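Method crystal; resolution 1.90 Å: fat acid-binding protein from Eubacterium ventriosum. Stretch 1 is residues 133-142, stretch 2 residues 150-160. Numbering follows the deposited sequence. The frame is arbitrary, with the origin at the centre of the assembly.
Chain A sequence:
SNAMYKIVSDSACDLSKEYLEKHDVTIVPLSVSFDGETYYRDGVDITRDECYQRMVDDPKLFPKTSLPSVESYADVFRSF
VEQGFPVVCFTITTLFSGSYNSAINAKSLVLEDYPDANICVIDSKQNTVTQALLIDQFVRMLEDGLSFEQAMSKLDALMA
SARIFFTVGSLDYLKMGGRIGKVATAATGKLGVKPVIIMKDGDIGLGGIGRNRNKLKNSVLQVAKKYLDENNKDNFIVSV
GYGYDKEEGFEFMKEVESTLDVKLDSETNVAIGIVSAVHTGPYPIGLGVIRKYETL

Stretch 1, residues 133-142: LLIDQFVRML
Stretch 2, residues 150-160: QAMSKLDALMA

Residues 133-142 and 150-160 form two helices running nearly antiparallel (153° between their directions), with axes 10.1 Å apart at closest approach. In register, Leu-134 CA lies 7.1 Å from Met-159 CA, and Met-141 CA lies 6.2 Å from Ala-151 CA. The second helix is kinked: the N atoms of Lys-154 and Ala-157 lack bonds to the preceding turn, and Lys-154 N bonds Ala-151 O instead (3.0 Å). No hydrogen bond crosses the interface; apolar packing buries 469 Å².

Met-141, a selenomethionine, points toward the partner in an m,t,m conformation that lays SE 3.8 Å from Ala-151 CA and brings CE 3.6 Å from Leu-158 CD1. The small Ala-151 lets the backbones approach here, its CB also lying 3.8 Å from Phe-138 CE1. Phe-138 leaves its CA sideways, but chi1 of -154° (t) and chi2 of 82° bring the ring obliquely against Ala-151, Leu-155 and selenomethionine Met-152, whose SE is 4.0 Å from CE1 of Phe-138. Leu-134 (t,p) likewise starts sideways and ends nearer, placing CD1 3.8 Å from Leu-158 CB and CD2 3.8 Å from Met-159 CG. Leu-158 (m,t) reaches CB of Gln-137 with CD1 (3.9 Å). Lys-154 contributes aliphatic carbon, CD lying 3.8 Å from Met-141 SE, while its end leads away. Out of reach of the second helix, Arg-140 NE salt-bridges Asp-136 OD2 (2.8 Å).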

ATOM      1  N   LEU A 133      -3.426   5.719  -2.689  1.00 19.71           N
ATOM      2  CA  LEU A 133      -3.543   7.191  -2.807  1.00 21.25           C
ATOM      3  C   LEU A 133      -2.696   7.753  -3.948  1.00 22.34           C
ATOM      4  O   LEU A 133      -3.137   8.651  -4.671  1.00 22.87           O
ATOM      5  CB  LEU A 133      -3.146   7.873  -1.492  1.00 18.56           C
ATOM      6  CG  LEU A 133      -4.192   7.723  -0.385  1.00 22.44           C
ATOM      7  CD1 LEU A 133      -3.626   8.151   0.965  1.00 24.39           C
ATOM      8  CD2 LEU A 133      -5.459   8.536  -0.742  1.00 23.73           C
ATOM      9  N   LEU A 134      -1.475   7.235  -4.107  1.00 20.06           N
ATOM     10  CA  LEU A 134      -0.614   7.715  -5.180  1.00 18.67           C
ATOM     11  C   LEU A 134      -1.177   7.339  -6.547  1.00 22.53           C
ATOM     12  O   LEU A 134      -1.228   8.162  -7.453  1.00 21.22           O
ATOM     13  CB  LEU A 134       0.815   7.178  -5.039  1.00 21.49           C
ATOM     14  CG  LEU A 134       1.787   7.682  -6.111  1.00 22.39           C
ATOM     15  CD1 LEU A 134       2.091   9.179  -5.906  1.00 17.10           C
ATOM     16  CD2 LEU A 134       3.085   6.867  -6.104  1.00 21.98           C
ATOM     17  N   ILE A 135      -1.583   6.082  -6.707  1.00 20.76           N
ATOM     18  CA  ILE A 135      -2.174   5.674  -7.959  1.00 19.03           C
ATOM     19  C   ILE A 135      -3.383   6.545  -8.279  1.00 21.07           C
ATOM     20  O   ILE A 135      -3.555   7.016  -9.400  1.00 23.53           O
ATOM     21  CB  ILE A 135      -2.586   4.199  -7.917  1.00 17.02           C
ATOM     22  CG1 ILE A 135      -1.328   3.329  -7.925  1.00 17.10           C
ATOM     23  CG2 ILE A 135      -3.440   3.879  -9.110  1.00 21.72           C
ATOM     24  CD1 ILE A 135      -1.580   1.856  -7.467  1.00 19.96           C
ATOM     25  N   ASP A 136      -4.209   6.769  -7.273  1.00 22.53           N
ATOM     26  CA  ASP A 136      -5.392   7.606  -7.451  1.00 24.01           C
ATOM     27  C   ASP A 136      -5.058   9.057  -7.839  1.00 26.53           C
ATOM     28  O   ASP A 136      -5.756   9.655  -8.653  1.00 25.39           O
ATOM     29  CB  ASP A 136      -6.287   7.554  -6.207  1.00 21.22           C
ATOM     30  CG  ASP A 136      -7.590   8.313  -6.401  1.00 29.62           C
ATOM     31  OD1 ASP A 136      -8.353   7.959  -7.330  1.00 30.16           O
ATOM     32  OD2 ASP A 136      -7.817   9.279  -5.645  1.00 38.96           O
ATOM     33  N   GLN A 137      -3.992   9.623  -7.286  1.00 24.38           N
ATOM     34  CA  GLN A 137      -3.583  10.955  -7.736  1.00 23.24           C
ATOM     35  C   GLN A 137      -3.223  10.899  -9.219  1.00 27.04           C
ATOM     36  O   GLN A 137      -3.575  11.787  -9.979  1.00 25.36           O
ATOM     37  CB  GLN A 137      -2.416  11.504  -6.915  1.00 24.32           C
ATOM     38  CG  GLN A 137      -2.812  11.969  -5.515  1.00 24.08           C
ATOM     39  CD  GLN A 137      -3.785  13.147  -5.554  1.00 27.22           C
ATOM     40  OE1 GLN A 137      -3.533  14.137  -6.232  1.00 30.29           O
ATOM     41  NE2 GLN A 137      -4.905  13.028  -4.839  1.00 24.55           N
ATOM     42  N   PHE A 138      -2.541   9.832  -9.636  1.00 25.38           N
ATOM     43  CA  PHE A 138      -2.166   9.677 -11.035  1.00 24.34           C
ATOM     44  C   PHE A 138      -3.403   9.516 -11.917  1.00 24.68           C
ATOM     45  O   PHE A 138      -3.506  10.138 -12.968  1.00 26.11           O
ATOM     46  CB  PHE A 138      -1.231   8.464 -11.220  1.00 24.32           C
ATOM     47  CG  PHE A 138      -0.343   8.584 -12.418  1.00 35.32           C
ATOM     48  CD1 PHE A 138       0.825   9.329 -12.348  1.00 40.14           C
ATOM     49  CD2 PHE A 138      -0.689   7.982 -13.620  1.00 43.67           C
ATOM     50  CE1 PHE A 138       1.638   9.473 -13.451  1.00 43.55           C
ATOM     51  CE2 PHE A 138       0.124   8.114 -14.732  1.00 49.07           C
ATOM     52  CZ  PHE A 138       1.290   8.860 -14.647  1.00 51.33           C
ATOM     53  N   VAL A 139      -4.336   8.671 -11.482  1.00 23.20           N
ATOM     54  CA  VAL A 139      -5.604   8.496 -12.191  1.00 28.45           C
ATOM     55  C   VAL A 139      -6.335   9.834 -12.329  1.00 33.04           C
ATOM     56  O   VAL A 139      -6.854  10.164 -13.400  1.00 36.77           O
ATOM     57  CB  VAL A 139      -6.519   7.471 -11.487  1.00 27.47           C
ATOM     58  CG1 VAL A 139      -7.946   7.543 -12.051  1.00 32.83           C
ATOM     59  CG2 VAL A 139      -5.938   6.056 -11.613  1.00 26.93           C
ATOM     60  N   ARG A 140      -6.358  10.604 -11.248  1.00 33.21           N
ATOM     61  CA  ARG A 140      -6.973  11.939 -11.268  1.00 36.25           C
ATOM     62  C   ARG A 140      -6.326  12.862 -12.299  1.00 36.14           C
ATOM     63  O   ARG A 140      -7.020  13.500 -13.098  1.00 32.86           O
ATOM     64  CB  ARG A 140      -6.904  12.591  -9.894  1.00 33.95           C
ATOM     65  CG  ARG A 140      -7.775  11.945  -8.837  1.00 38.82           C
ATOM     66  CD  ARG A 140      -7.507  12.573  -7.477  1.00 40.09           C
ATOM     67  NE  ARG A 140      -8.263  11.911  -6.417  1.00 38.68           N
ATOM     68  CZ  ARG A 140      -9.020  12.558  -5.538  1.00 44.00           C
ATOM     69  NH1 ARG A 140      -9.114  13.886  -5.585  1.00 35.86           N
ATOM     70  NH2 ARG A 140      -9.679  11.878  -4.610  1.00 39.31           N
HETATM   71  N   MSE A 141      -4.997  12.934 -12.282  1.00 29.23           N
HETATM   72  CA  MSE A 141      -4.280  13.832 -13.191  1.00 28.99           C
HETATM   73  C   MSE A 141      -4.579  13.546 -14.651  1.00 32.74           C
HETATM   74  O   MSE A 141      -4.855  14.470 -15.429  1.00 34.55           O
HETATM   75  CB  MSE A 141      -2.766  13.827 -12.907  1.00 26.00           C
HETATM   76  CG  MSE A 141      -2.414  14.472 -11.555  1.00 22.94           C
HETATM   77 SE   MSE A 141      -0.486  14.661 -11.247  0.82 34.47          SE
HETATM   78  CE  MSE A 141      -0.112  12.827 -10.673  1.00 78.75           C
ATOM     79  N   LEU A 142      -4.534  12.267 -15.017  1.00 30.81           N
ATOM     80  CA  LEU A 142      -4.828  11.855 -16.378  1.00 36.82           C
ATOM     81  C   LEU A 142      -6.281  12.109 -16.754  1.00 36.53           C
ATOM     82  O   LEU A 142      -6.559  12.554 -17.857  1.00 39.55           O
ATOM     83  CB  LEU A 142      -4.467  10.381 -16.590  1.00 34.48           C
ATOM     84  CG  LEU A 142      -2.987  10.076 -16.351  1.00 38.82           C
ATOM     85  CD1 LEU A 142      -2.654   8.659 -16.803  1.00 47.00           C
ATOM     86  CD2 LEU A 142      -2.100  11.088 -17.065  1.00 36.94           C
ATOM     87  N   GLN A 150       3.334  16.103 -17.598  1.00 33.34           N
ATOM     88  CA  GLN A 150       2.876  17.006 -16.545  1.00 36.99           C
ATOM     89  C   GLN A 150       2.655  16.250 -15.238  1.00 36.99           C
ATOM     90  O   GLN A 150       2.940  16.765 -14.157  1.00 33.28           O
ATOM     91  CB  GLN A 150       1.597  17.723 -16.966  1.00 43.72           C
ATOM     92  CG  GLN A 150       1.768  18.587 -18.205  1.00 49.97           C
ATOM     93  CD  GLN A 150       0.467  19.209 -18.663  1.00 57.61           C
ATOM     94  OE1 GLN A 150      -0.556  18.532 -18.772  1.00 48.46           O
ATOM     95  NE2 GLN A 150       0.498  20.511 -18.936  1.00 67.70           N
ATOM     96  N   ALA A 151       2.143  15.026 -15.341  1.00 35.15           N
ATOM     97  CA  ALA A 151       1.860  14.233 -14.153  1.00 33.91           C
ATOM     98  C   ALA A 151       3.166  13.786 -13.507  1.00 30.99           C
ATOM     99  O   ALA A 151       3.310  13.809 -12.284  1.00 28.51           O
ATOM    100  CB  ALA A 151       0.987  13.024 -14.505  1.00 38.17           C
HETATM  101  N   MSE A 152       4.121  13.373 -14.333  1.00 32.62           N
HETATM  102  CA  MSE A 152       5.392  12.887 -13.814  1.00 36.41           C
HETATM  103  C   MSE A 152       6.154  14.002 -13.107  1.00 32.34           C
HETATM  104  O   MSE A 152       6.884  13.745 -12.162  1.00 33.45           O
HETATM  105  CB  MSE A 152       6.243  12.264 -14.928  1.00 37.86           C
HETATM  106  CG  MSE A 152       5.687  10.946 -15.462  1.00 36.32           C
HETATM  107 SE   MSE A 152       5.576   9.575 -14.065  0.69 41.10          SE
HETATM  108  CE  MSE A 152       7.435   9.669 -13.512  1.00 38.29           C
ATOM    109  N   SER A 153       5.973  15.241 -13.552  1.00 36.33           N
ATOM    110  CA  SER A 153       6.637  16.373 -12.907  1.00 41.35           C
ATOM    111  C   SER A 153       6.100  16.649 -11.500  1.00 38.14           C
ATOM    112  O   SER A 153       6.668  17.456 -10.759  1.00 44.46           O
ATOM    113  CB  SER A 153       6.505  17.642 -13.758  1.00 38.09           C
ATOM    114  OG  SER A 153       5.232  18.240 -13.575  1.00 41.12           O
ATOM    115  N   LYS A 154       4.996  16.009 -11.136  1.00 30.67           N
ATOM    116  CA  LYS A 154       4.446  16.170  -9.784  1.00 30.70           C
ATOM    117  C   LYS A 154       4.685  14.945  -8.916  1.00 30.73           C
ATOM    118  O   LYS A 154       4.468  14.976  -7.698  1.00 26.65           O
ATOM    119  CB  LYS A 154       2.957  16.489  -9.838  1.00 31.32           C
ATOM    120  CG  LYS A 154       2.653  17.745 -10.657  1.00 36.25           C
ATOM    121  CD  LYS A 154       1.176  18.071 -10.657  1.00 43.96           C
ATOM    122  CE  LYS A 154       0.869  19.203 -11.640  1.00 46.47           C
ATOM    123  NZ  LYS A 154       1.706  20.408 -11.374  1.00 48.47           N
ATOM    124  N   LEU A 155       5.143  13.865  -9.540  1.00 30.29           N
ATOM    125  CA  LEU A 155       5.277  12.596  -8.836  1.00 27.91           C
ATOM    126  C   LEU A 155       6.181  12.642  -7.593  1.00 24.87           C
ATOM    127  O   LEU A 155       5.814  12.122  -6.550  1.00 26.22           O
ATOM    128  CB  LEU A 155       5.774  11.507  -9.793  1.00 30.77           C
ATOM    129  CG  LEU A 155       5.478  10.092  -9.309  1.00 46.92           C
ATOM    130  CD1 LEU A 155       3.979   9.810  -9.441  1.00 46.58           C
ATOM    131  CD2 LEU A 155       6.300   9.098 -10.112  1.00 52.30           C
ATOM    132  N   ASP A 156       7.361  13.248  -7.701  1.00 29.36           N
ATOM    133  CA  ASP A 156       8.282  13.284  -6.564  1.00 26.54           C
ATOM    134  C   ASP A 156       7.659  13.935  -5.334  1.00 29.39           C
ATOM    135  O   ASP A 156       7.748  13.406  -4.223  1.00 29.35           O
ATOM    136  CB  ASP A 156       9.567  14.031  -6.919  1.00 32.14           C
ATOM    137  CG  ASP A 156      10.490  13.222  -7.821  1.00 51.41           C
ATOM    138  OD1 ASP A 156      10.218  12.018  -8.044  1.00 50.13           O
ATOM    139  OD2 ASP A 156      11.492  13.795  -8.301  1.00 58.55           O
ATOM    140  N   ALA A 157       7.065  15.106  -5.528  1.00 27.92           N
ATOM    141  CA  ALA A 157       6.438  15.825  -4.434  1.00 25.71           C
ATOM    142  C   ALA A 157       5.276  15.026  -3.833  1.00 24.08           C
ATOM    143  O   ALA A 157       5.104  14.988  -2.608  1.00 24.25           O
ATOM    144  CB  ALA A 157       5.968  17.216  -4.898  1.00 31.60           C
ATOM    145  N   LEU A 158       4.493  14.374  -4.688  1.00 26.08           N
ATOM    146  CA  LEU A 158       3.395  13.539  -4.199  1.00 24.34           C
ATOM    147  C   LEU A 158       3.928  12.424  -3.302  1.00 18.99           C
ATOM    148  O   LEU A 158       3.429  12.192  -2.190  1.00 19.37           O
ATOM    149  CB  LEU A 158       2.615  12.930  -5.367  1.00 23.44           C
ATOM    150  CG  LEU A 158       1.683  13.880  -6.111  1.00 32.90           C
ATOM    151  CD1 LEU A 158       1.052  13.211  -7.335  1.00 26.96           C
ATOM    152  CD2 LEU A 158       0.624  14.388  -5.156  1.00 25.41           C
HETATM  153  N   MSE A 159       4.940  11.712  -3.784  1.00 23.55           N
HETATM  154  CA  MSE A 159       5.500  10.612  -3.009  1.00 22.79           C
HETATM  155  C   MSE A 159       6.101  11.070  -1.680  1.00 22.74           C
HETATM  156  O   MSE A 159       5.925  10.417  -0.646  1.00 19.23           O
HETATM  157  CB  MSE A 159       6.543   9.859  -3.833  1.00 22.06           C
HETATM  158  CG  MSE A 159       5.952   9.154  -5.043  1.00 26.32           C
HETATM  159 SE   MSE A 159       7.335   8.040  -5.906  0.79 33.74          SE
HETATM  160  CE  MSE A 159       8.615   9.432  -6.395  1.00 45.38           C
ATOM    161  N   ALA A 160       6.808  12.198  -1.709  1.00 24.59           N
ATOM    162  CA  ALA A 160       7.405  12.750  -0.488  1.00 30.50           C
ATOM    163  C   ALA A 160       6.353  13.146   0.565  1.00 26.93           C
ATOM    164  O   ALA A 160       6.623  13.117   1.772  1.00 22.55           O
ATOM    165  CB  ALA A 160       8.294  13.943  -0.828  1.00 31.90           C
TER